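DNA repair protein XRCC1 (Homo sapiens, PDB 3LQC) acts as a scaffold in DNA single-strand break repair, assembling the repair proteins at the break, binding poly-ADP-ribose and restraining PARP1 activity. Local coordinates at residues S13-D16 and E22-L25; K32-K37 and K41-V46; Q82-L87 and R127-C132. One frame throughout, in Å; residues are numbered along the deposited sequence.

Overall arrangement
All three contacts lie in the N-terminal domain of XRCC1, but at different depths. Contact 1 is a surface contact, a single amide hydrogen bond between a loop and helix 17-25. Contacts 2 and 3 are buried and share the five-stranded sheet, in which strands 42-49 and 125-133 are neighbours; Ile43 O and Cys132 N lie 2.8 Å apart, a probable hydrogen bond. Both also reach the carbonate, through Ser44 and Lys129. Contact 2 packs a helix on the sheet with an indole and an arginine, whereas contact 3 sets an aromatic ring, at the entry to strand 85-92, against a lysine of strand 125-133. Leu24, on the helix of contact 1, packs on Val45 of contact 2.

Contact 1. Residues S13-D16 and E22-L25; sequences SSQD and ENLL
Gln15, in the loop after strand 7-12, and Asn23, on helix 17-25, are the nearest backbone positions of the two segments, with 9.5 Å from CA to CA. The long Gln15 and the shorter Asn23 side chain together span the gap, each directed at the other segment. Gln15 carries CG between its backbone N and carbonyl carbon (chi1 38°), and the extended chain beyond delivers its amide to the helix. There Asn23 ND2 donates to Gln15 OE1 at 3.0 Å, with the N-H directed nearly straight at the oxygen (163°). The acceptor lies in the amide plane of Asn23, and the donor lies in the carbonyl plane of Gln15, yet the two amides are twisted 53° against each other, so they meet through one bond and not as a flat pair. Close by, Asp16 is the N-cap of the helix and its OD1 also bonds to His19 ND1, while the disulfide Cys12-Cys20 links the end of strand 7-12 to the same helix. On the inner side of the helix, Leu24 packs on His8 and Val10. One nearly straight bond between neutral amides at the surface thus sets how the two groups face each other without involving charge.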
loop_
_atom_site.group_PDB
_atom_site.type_symbol
_atom_site.label_atom_id
_atom_site.label_comp_id
_atom_site.label_asym_id
_atom_site.label_seq_id
_atom_site.Cartn_x
_atom_site.Cartn_y
_atom_site.Cartn_z
ATOM N N SER A 13 32.587 -17.285 8.912
ATOM C CA SER A 13 33.408 -18.472 8.747
ATOM C C SER A 13 32.936 -19.661 9.559
ATOM O O SER A 13 32.326 -20.585 9.020
ATOM C CB SER A 13 34.863 -18.149 9.037
ATOM O OG SER A 13 35.338 -17.256 8.045
ATOM N N SER A 14 33.217 -19.651 10.853
ATOM C CA SER A 14 32.834 -20.783 11.685
ATOM C C SER A 14 31.571 -20.452 12.458
ATOM O O SER A 14 31.498 -20.618 13.683
ATOM C CB SER A 14 33.976 -21.187 12.618
ATOM O OG SER A 14 35.076 -21.654 11.858
ATOM N N GLN A 15 30.578 -19.974 11.718
ATOM C CA GLN A 15 29.305 -19.592 12.295
ATOM C C GLN A 15 28.224 -19.620 11.231
ATOM O O GLN A 15 28.494 -19.353 10.060
ATOM C CB GLN A 15 29.399 -18.200 12.925
ATOM C CG GLN A 15 30.260 -17.225 12.154
ATOM C CD GLN A 15 30.504 -15.930 12.907
ATOM O OE1 GLN A 15 29.868 -15.659 13.922
ATOM N NE2 GLN A 15 31.428 -15.122 12.407
ATOM N N ASP A 16 27.005 -19.964 11.634
ATOM C CA ASP A 16 25.876 -19.881 10.722
ATOM C C ASP A 16 25.353 -18.447 10.647
ATOM O O ASP A 16 25.703 -17.601 11.475
ATOM C CB ASP A 16 24.767 -20.877 11.090
ATOM C CG ASP A 16 24.088 -20.561 12.417
ATOM O OD1 ASP A 16 24.569 -19.682 13.160
ATOM O OD2 ASP A 16 23.057 -21.208 12.714
ATOM N N GLU A 22 24.432 -11.905 14.719
ATOM C CA GLU A 22 24.484 -11.470 16.104
ATOM C C GLU A 22 25.830 -10.844 16.399
ATOM O O GLU A 22 25.911 -9.784 17.014
ATOM C CB GLU A 22 24.227 -12.639 17.043
ATOM C CG GLU A 22 24.456 -12.312 18.502
ATOM C CD GLU A 22 23.973 -13.422 19.406
ATOM O OE1 GLU A 22 23.809 -13.172 20.619
ATOM O OE2 GLU A 22 23.743 -14.542 18.896
ATOM N N ASN A 23 26.887 -11.503 15.944
ATOM C CA ASN A 23 28.236 -10.994 16.120
ATOM C C ASN A 23 28.517 -9.751 15.287
ATOM O O ASN A 23 29.263 -8.867 15.704
ATOM C CB ASN A 23 29.250 -12.082 15.787
ATOM C CG ASN A 23 29.437 -13.054 16.920
ATOM O OD1 ASN A 23 29.369 -12.672 18.089
ATOM N ND2 ASN A 23 29.678 -14.320 16.587
ATOM N N LEU A 24 27.929 -9.688 14.100
ATOM C CA LEU A 24 28.129 -8.527 13.255
ATOM C C LEU A 24 27.537 -7.318 13.945
ATOM O O LEU A 24 28.193 -6.302 14.078
ATOM C CB LEU A 24 27.480 -8.717 11.876
ATOM C CG LEU A 24 27.507 -7.516 10.913
ATOM C CD1 LEU A 24 28.907 -6.926 10.801
ATOM C CD2 LEU A 24 27.009 -7.917 9.542
ATOM N N LEU A 25 26.294 -7.446 14.395
ATOM C CA LEU A 25 25.533 -6.302 14.870
ATOM C C LEU A 25 26.121 -5.677 16.135
ATOM O O LEU A 25 26.038 -4.467 16.331
ATOM C CB LEU A 25 24.070 -6.690 15.071
ATOM C CG LEU A 25 23.313 -6.938 13.759
ATOM C CD1 LEU A 25 21.942 -7.555 13.994
ATOM C CD2 LEU A 25 23.189 -5.648 12.965
#

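Contact 2. Residues K32-K37 and K41-V46; sequences KWRAAK and KTISVV. With CO3 (carbonate ion), chain D.
Ser44 OG donates to O1 of the bound carbonate at 2.6 Å, the shortest polar bond here, while the carbonyl of the same residue meets the helix: Trp33 CH2 approaches Ser44 O to 3.9 Å. The anion, probably from the crystallisation liquor, is also held by Lys129 and Arg7, and a small hydroxyl suits a strand position facing it. Toward helix 28-36 the strand turns Ile43 instead. Trp33 slides past this side chain, its CH2 4.1 Å from Ile43 CB, and Lys37 CG covers one face of the indole over its centre. The segments of helix 28-36 and strand 42-49 run nearly antiparallel (156°), joined by a short loop, so the helix lies against the five-stranded sheet of this N-terminal domain, whose family belongs to the galactose-binding-like clan of beta-sandwich folds. Arg34 bends at chi2 (54°) and crosses Ile43 at about a right angle. Ile43 CG2 lies over one face of the guanidinium, 3.9 Å from Arg34 CZ, and Ile43 CD1 comes to 3.2 Å of Arg34 NE, a short approach whose exact value is doubtful. The polar end has its main partner outside the two segments: Arg34 NE bonds to Phe142 O, with a cation-pi contact to the Phe142 ring, and Arg34 NH1 makes a weak bond to Lys37 O at 3.2 Å.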
loop_
_atom_site.group_PDB
_atom_site.type_symbol
_atom_site.label_atom_id
_atom_site.label_comp_id
_atom_site.label_asym_id
_atom_site.label_seq_id
_atom_site.Cartn_x
_atom_site.Cartn_y
_atom_site.Cartn_z
ATOM N N LYS A 32 31.219 1.224 13.876
ATOM C CA LYS A 32 32.002 2.324 13.328
ATOM C C LYS A 32 31.652 2.554 11.865
ATOM O O LYS A 32 31.574 3.690 11.411
ATOM C CB LYS A 32 33.495 2.043 13.454
ATOM C CG LYS A 32 33.969 1.874 14.886
ATOM C CD LYS A 32 35.373 1.285 14.924
ATOM C CE LYS A 32 35.845 1.051 16.350
ATOM N NZ LYS A 32 37.080 0.211 16.398
ATOM N N TRP A 33 31.460 1.468 11.124
ATOM C CA TRP A 33 31.043 1.574 9.733
ATOM C C TRP A 33 29.684 2.242 9.649
ATOM O O TRP A 33 29.460 3.115 8.816
ATOM C CB TRP A 33 30.966 0.197 9.077
ATOM C CG TRP A 33 30.450 0.247 7.677
ATOM C CD1 TRP A 33 31.176 0.466 6.546
ATOM C CD2 TRP A 33 29.084 0.079 7.254
ATOM N NE1 TRP A 33 30.352 0.440 5.441
ATOM C CE2 TRP A 33 29.068 0.205 5.850
ATOM C CE3 TRP A 33 27.885 -0.169 7.929
ATOM C CZ2 TRP A 33 27.886 0.095 5.103
ATOM C CZ3 TRP A 33 26.716 -0.278 7.185
ATOM C CH2 TRP A 33 26.727 -0.145 5.787
ATOM N N ARG A 34 28.779 1.813 10.521
ATOM C CA ARG A 34 27.433 2.348 10.544
ATOM C C ARG A 34 27.470 3.829 10.898
ATOM O O ARG A 34 26.735 4.638 10.324
ATOM C CB ARG A 34 26.585 1.576 11.548
ATOM C CG ARG A 34 25.124 1.939 11.505
ATOM C CD ARG A 34 24.604 1.796 10.096
ATOM N NE ARG A 34 23.266 2.356 9.939
ATOM C CZ ARG A 34 23.010 3.564 9.446
ATOM N NH1 ARG A 34 23.996 4.362 9.056
ATOM N NH2 ARG A 34 21.760 3.967 9.331
ATOM N N ALA A 35 28.331 4.182 11.848
ATOM C CA ALA A 35 28.546 5.581 12.195
ATOM C C ALA A 35 28.984 6.383 10.966
ATOM O O ALA A 35 28.474 7.478 10.719
ATOM C CB ALA A 35 29.581 5.708 13.317
ATOM N N ALA A 36 29.924 5.835 10.200
ATOM C CA ALA A 36 30.425 6.505 9.003
ATOM C C ALA A 36 29.344 6.703 7.935
ATOM O O ALA A 36 29.503 7.520 7.028
ATOM C CB ALA A 36 31.608 5.744 8.422
ATOM N N LYS A 37 28.244 5.964 8.053
ATOM C CA LYS A 37 27.174 6.015 7.066
ATOM C C LYS A 37 25.953 6.763 7.592
ATOM O O LYS A 37 24.864 6.665 7.025
ATOM C CB LYS A 37 26.771 4.602 6.643
ATOM C CG LYS A 37 27.906 3.799 6.067
ATOM C CD LYS A 37 28.557 4.555 4.932
ATOM C CE LYS A 37 29.728 3.792 4.365
ATOM N NZ LYS A 37 30.309 4.533 3.219
ATOM N N LYS A 41 19.877 7.043 3.690
ATOM C CA LYS A 41 18.484 6.582 3.659
ATOM C C LYS A 41 18.346 5.061 3.691
ATOM O O LYS A 41 17.300 4.530 4.085
ATOM C CB LYS A 41 17.777 7.107 2.406
ATOM C CG LYS A 41 17.469 8.594 2.443
ATOM C CD LYS A 41 17.133 9.122 1.056
ATOM C CE LYS A 41 16.899 10.627 1.094
ATOM N NZ LYS A 41 16.838 11.225 -0.273
ATOM N N THR A 42 19.383 4.354 3.263
ATOM C CA THR A 42 19.343 2.900 3.291
ATOM C C THR A 42 20.727 2.299 3.468
ATOM O O THR A 42 21.710 2.831 2.959
ATOM C CB THR A 42 18.671 2.322 2.022
ATOM O OG1 THR A 42 19.018 0.944 1.896
ATOM C CG2 THR A 42 19.142 3.045 0.784
ATOM N N ILE A 43 20.802 1.194 4.203
ATOM C CA ILE A 43 22.047 0.448 4.338
ATOM C C ILE A 43 21.736 -1.033 4.274
ATOM O O ILE A 43 20.625 -1.445 4.586
ATOM C CB ILE A 43 22.746 0.718 5.687
ATOM C CG1 ILE A 43 21.814 0.343 6.838
ATOM C CG2 ILE A 43 23.193 2.172 5.797
ATOM C CD1 ILE A 43 22.530 -0.103 8.059
ATOM N N SER A 44 22.713 -1.838 3.877
ATOM C CA SER A 44 22.571 -3.285 3.950
ATOM C C SER A 44 23.796 -3.924 4.582
ATOM O O SER A 44 24.878 -3.341 4.592
ATOM C CB SER A 44 22.391 -3.863 2.561
ATOM O OG SER A 44 23.516 -3.540 1.770
ATOM N N VAL A 45 23.615 -5.120 5.124
ATOM C CA VAL A 45 24.741 -5.975 5.453
ATOM C C VAL A 45 24.616 -7.231 4.607
ATOM O O VAL A 45 23.510 -7.679 4.304
ATOM C CB VAL A 45 24.776 -6.374 6.948
ATOM C CG1 VAL A 45 24.987 -5.158 7.833
ATOM C CG2 VAL A 45 23.514 -7.093 7.329
ATOM N N VAL A 46 25.748 -7.786 4.201
ATOM C CA VAL A 46 25.741 -9.046 3.487
ATOM C C VAL A 46 26.493 -10.090 4.291
ATOM O O VAL A 46 27.632 -9.869 4.705
ATOM C CB VAL A 46 26.356 -8.923 2.089
ATOM C CG1 VAL A 46 26.636 -10.313 1.511
ATOM C CG2 VAL A 46 25.427 -8.144 1.175
HETATM C C CO3 D . 22.702 -3.379 -1.890
HETATM O O1 CO3 D . 23.285 -3.875 -0.839
HETATM O O2 CO3 D . 22.912 -3.923 -3.054
#

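Contact 3. Residues Q82-L87 and R127-C132; sequences QDYEVL and RVKIVC. With CO3 (carbonate ion), chain D.
Tyr84 carries the whole contact from its side, reaching Arg127 and Lys129 on strand 125-133. The Tyr84 and Lys129 side chains cross at about a right angle. Lys129 sets off with CG opposite its backbone N, then bends at chi3 (-66°), which lays its last carbon over the phenol: Lys129 CE sits 4.0 Å from the centroid of the Tyr84 ring and only 9° off the normal, a CH-pi contact. The ammonium follows as a cation-pi partner, Lys129 NZ being 4.4 Å from that centroid and still above the face. Lower on the chain, Lys129 CB lies 4.0 Å from Tyr84 CE2. Beyond the ring, Lys129 NZ donates to carbonate O2 at 2.7 Å, so one ammonium group serves both an aromatic face and an anion that Ser44 and Arg7 share; the carbonate would be expected to stabilise its positive charge. Tyr84 OH rests against the aliphatic stem of Arg127, 3.4 Å from Arg127 CB, while the guanidinium leads away. A large aromatic suits this place, having reach, a face for a cation and a hydroxyl end that meets the methylenes of Arg127. Next in sequence, Glu85 pairs with Val72 through the backbone, and the chain rounds a corner at Leu87. Strand 67-73 runs between strands 85-92 and 125-133 in the five-stranded sheet, with strand 42-49 flanking 125-133 on its other edge. Val128 and Ile130, directed to the opposite face from Lys129, pack on strand 143-150 of the three-stranded sheet, which places Tyr84 on the side of the sheet turned away from that layer.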
loop_
_atom_site.group_PDB
_atom_site.type_symbol
_atom_site.label_atom_id
_atom_site.label_comp_id
_atom_site.label_asym_id
_atom_site.label_seq_id
_atom_site.Cartn_x
_atom_site.Cartn_y
_atom_site.Cartn_z
ATOM N N GLN A 82 21.768 -7.825 -9.150
ATOM C CA GLN A 82 20.538 -8.281 -9.788
ATOM C C GLN A 82 20.307 -9.777 -9.646
ATOM O O GLN A 82 19.187 -10.245 -9.799
ATOM C CB GLN A 82 20.514 -7.889 -11.264
ATOM C CG GLN A 82 20.589 -6.396 -11.513
ATOM C CD GLN A 82 20.267 -6.038 -12.956
ATOM O OE1 GLN A 82 19.143 -6.238 -13.423
ATOM N NE2 GLN A 82 21.256 -5.507 -13.671
ATOM N N ASP A 83 21.360 -10.528 -9.348
ATOM C CA ASP A 83 21.240 -11.975 -9.214
ATOM C C ASP A 83 20.704 -12.371 -7.836
ATOM O O ASP A 83 20.473 -13.544 -7.573
ATOM C CB ASP A 83 22.585 -12.662 -9.478
ATOM C CG ASP A 83 23.128 -12.385 -10.868
ATOM O OD1 ASP A 83 22.378 -12.577 -11.850
ATOM O OD2 ASP A 83 24.310 -11.978 -10.985
ATOM N N TYR A 84 20.519 -11.405 -6.946
ATOM C CA TYR A 84 19.907 -11.729 -5.662
ATOM C C TYR A 84 18.424 -11.979 -5.825
ATOM O O TYR A 84 17.733 -11.299 -6.582
ATOM C CB TYR A 84 20.164 -10.649 -4.607
ATOM C CG TYR A 84 21.511 -10.792 -3.949
ATOM C CD1 TYR A 84 22.659 -10.337 -4.581
ATOM C CD2 TYR A 84 21.640 -11.400 -2.708
ATOM C CE1 TYR A 84 23.895 -10.478 -3.995
ATOM C CE2 TYR A 84 22.881 -11.540 -2.102
ATOM C CZ TYR A 84 24.004 -11.079 -2.754
ATOM O OH TYR A 84 25.248 -11.213 -2.180
ATOM N N GLU A 85 17.945 -12.978 -5.108
ATOM C CA GLU A 85 16.555 -13.359 -5.145
ATOM C C GLU A 85 15.955 -12.884 -3.830
ATOM O O GLU A 85 16.604 -12.972 -2.791
ATOM C CB GLU A 85 16.470 -14.881 -5.263
ATOM C CG GLU A 85 15.387 -15.373 -6.197
ATOM C CD GLU A 85 15.390 -14.647 -7.526
ATOM O OE1 GLU A 85 16.386 -14.754 -8.273
ATOM O OE2 GLU A 85 14.384 -13.970 -7.823
ATOM N N VAL A 86 14.732 -12.361 -3.860
ATOM C CA VAL A 86 14.084 -11.946 -2.619
ATOM C C VAL A 86 13.646 -13.150 -1.791
ATOM O O VAL A 86 12.964 -14.050 -2.278
ATOM C CB VAL A 86 12.865 -11.020 -2.854
ATOM C CG1 VAL A 86 12.205 -10.677 -1.536
ATOM C CG2 VAL A 86 13.287 -9.755 -3.556
ATOM N N LEU A 87 14.048 -13.156 -0.531
ATOM C CA LEU A 87 13.576 -14.154 0.401
ATOM C C LEU A 87 12.416 -13.568 1.202
ATOM O O LEU A 87 11.305 -14.092 1.185
ATOM C CB LEU A 87 14.704 -14.589 1.335
ATOM C CG LEU A 87 14.269 -15.715 2.254
ATOM C CD1 LEU A 87 13.992 -16.937 1.409
ATOM C CD2 LEU A 87 15.325 -15.989 3.300
ATOM N N ARG A 127 24.723 -16.450 0.268
ATOM C CA ARG A 127 24.703 -15.000 0.432
ATOM C C ARG A 127 23.362 -14.541 1.003
ATOM O O ARG A 127 22.300 -14.841 0.452
ATOM C CB ARG A 127 24.984 -14.299 -0.894
ATOM C CG ARG A 127 26.348 -14.618 -1.475
ATOM C CD ARG A 127 27.464 -14.063 -0.611
ATOM N NE ARG A 127 28.776 -14.359 -1.188
ATOM C CZ ARG A 127 29.521 -15.410 -0.855
ATOM N NH1 ARG A 127 29.090 -16.266 0.060
ATOM N NH2 ARG A 127 30.699 -15.603 -1.433
ATOM N N VAL A 128 23.416 -13.836 2.124
ATOM C CA VAL A 128 22.229 -13.257 2.725
ATOM C C VAL A 128 22.391 -11.735 2.838
ATOM O O VAL A 128 23.278 -11.234 3.530
ATOM C CB VAL A 128 21.930 -13.859 4.109
ATOM C CG1 VAL A 128 20.526 -13.486 4.545
ATOM C CG2 VAL A 128 22.076 -15.382 4.079
ATOM N N LYS A 129 21.526 -11.006 2.147
ATOM C CA LYS A 129 21.567 -9.556 2.167
ATOM C C LYS A 129 20.356 -9.026 2.917
ATOM O O LYS A 129 19.209 -9.291 2.535
ATOM C CB LYS A 129 21.597 -9.008 0.735
ATOM C CG LYS A 129 21.553 -7.499 0.649
ATOM C CD LYS A 129 21.597 -7.027 -0.794
ATOM C CE LYS A 129 22.920 -7.364 -1.446
ATOM N NZ LYS A 129 23.121 -6.584 -2.695
ATOM N N ILE A 130 20.612 -8.290 3.992
ATOM C CA ILE A 130 19.540 -7.664 4.760
ATOM C C ILE A 130 19.556 -6.154 4.502
ATOM O O ILE A 130 20.545 -5.483 4.790
ATOM C CB ILE A 130 19.682 -7.941 6.267
ATOM C CG1 ILE A 130 19.618 -9.443 6.548
ATOM C CG2 ILE A 130 18.607 -7.225 7.041
ATOM C CD1 ILE A 130 20.955 -10.148 6.452
ATOM N N VAL A 131 18.471 -5.626 3.945
ATOM C CA VAL A 131 18.419 -4.209 3.596
ATOM C C VAL A 131 17.508 -3.433 4.531
ATOM O O VAL A 131 16.335 -3.753 4.668
ATOM C CB VAL A 131 17.960 -3.998 2.139
ATOM C CG1 VAL A 131 18.156 -2.539 1.728
ATOM C CG2 VAL A 131 18.727 -4.917 1.206
ATOM N N CYS A 132 18.060 -2.411 5.175
ATOM C CA CYS A 132 17.291 -1.566 6.079
ATOM C C CYS A 132 17.071 -0.199 5.453
ATOM O O CYS A 132 18.018 0.495 5.089
ATOM C CB CYS A 132 18.020 -1.416 7.413
ATOM S SG CYS A 132 18.256 -2.945 8.327
HETATM C C CO3 D . 22.702 -3.379 -1.890
HETATM O O1 CO3 D . 23.285 -3.875 -0.839
HETATM O O2 CO3 D . 22.912 -3.923 -3.054
#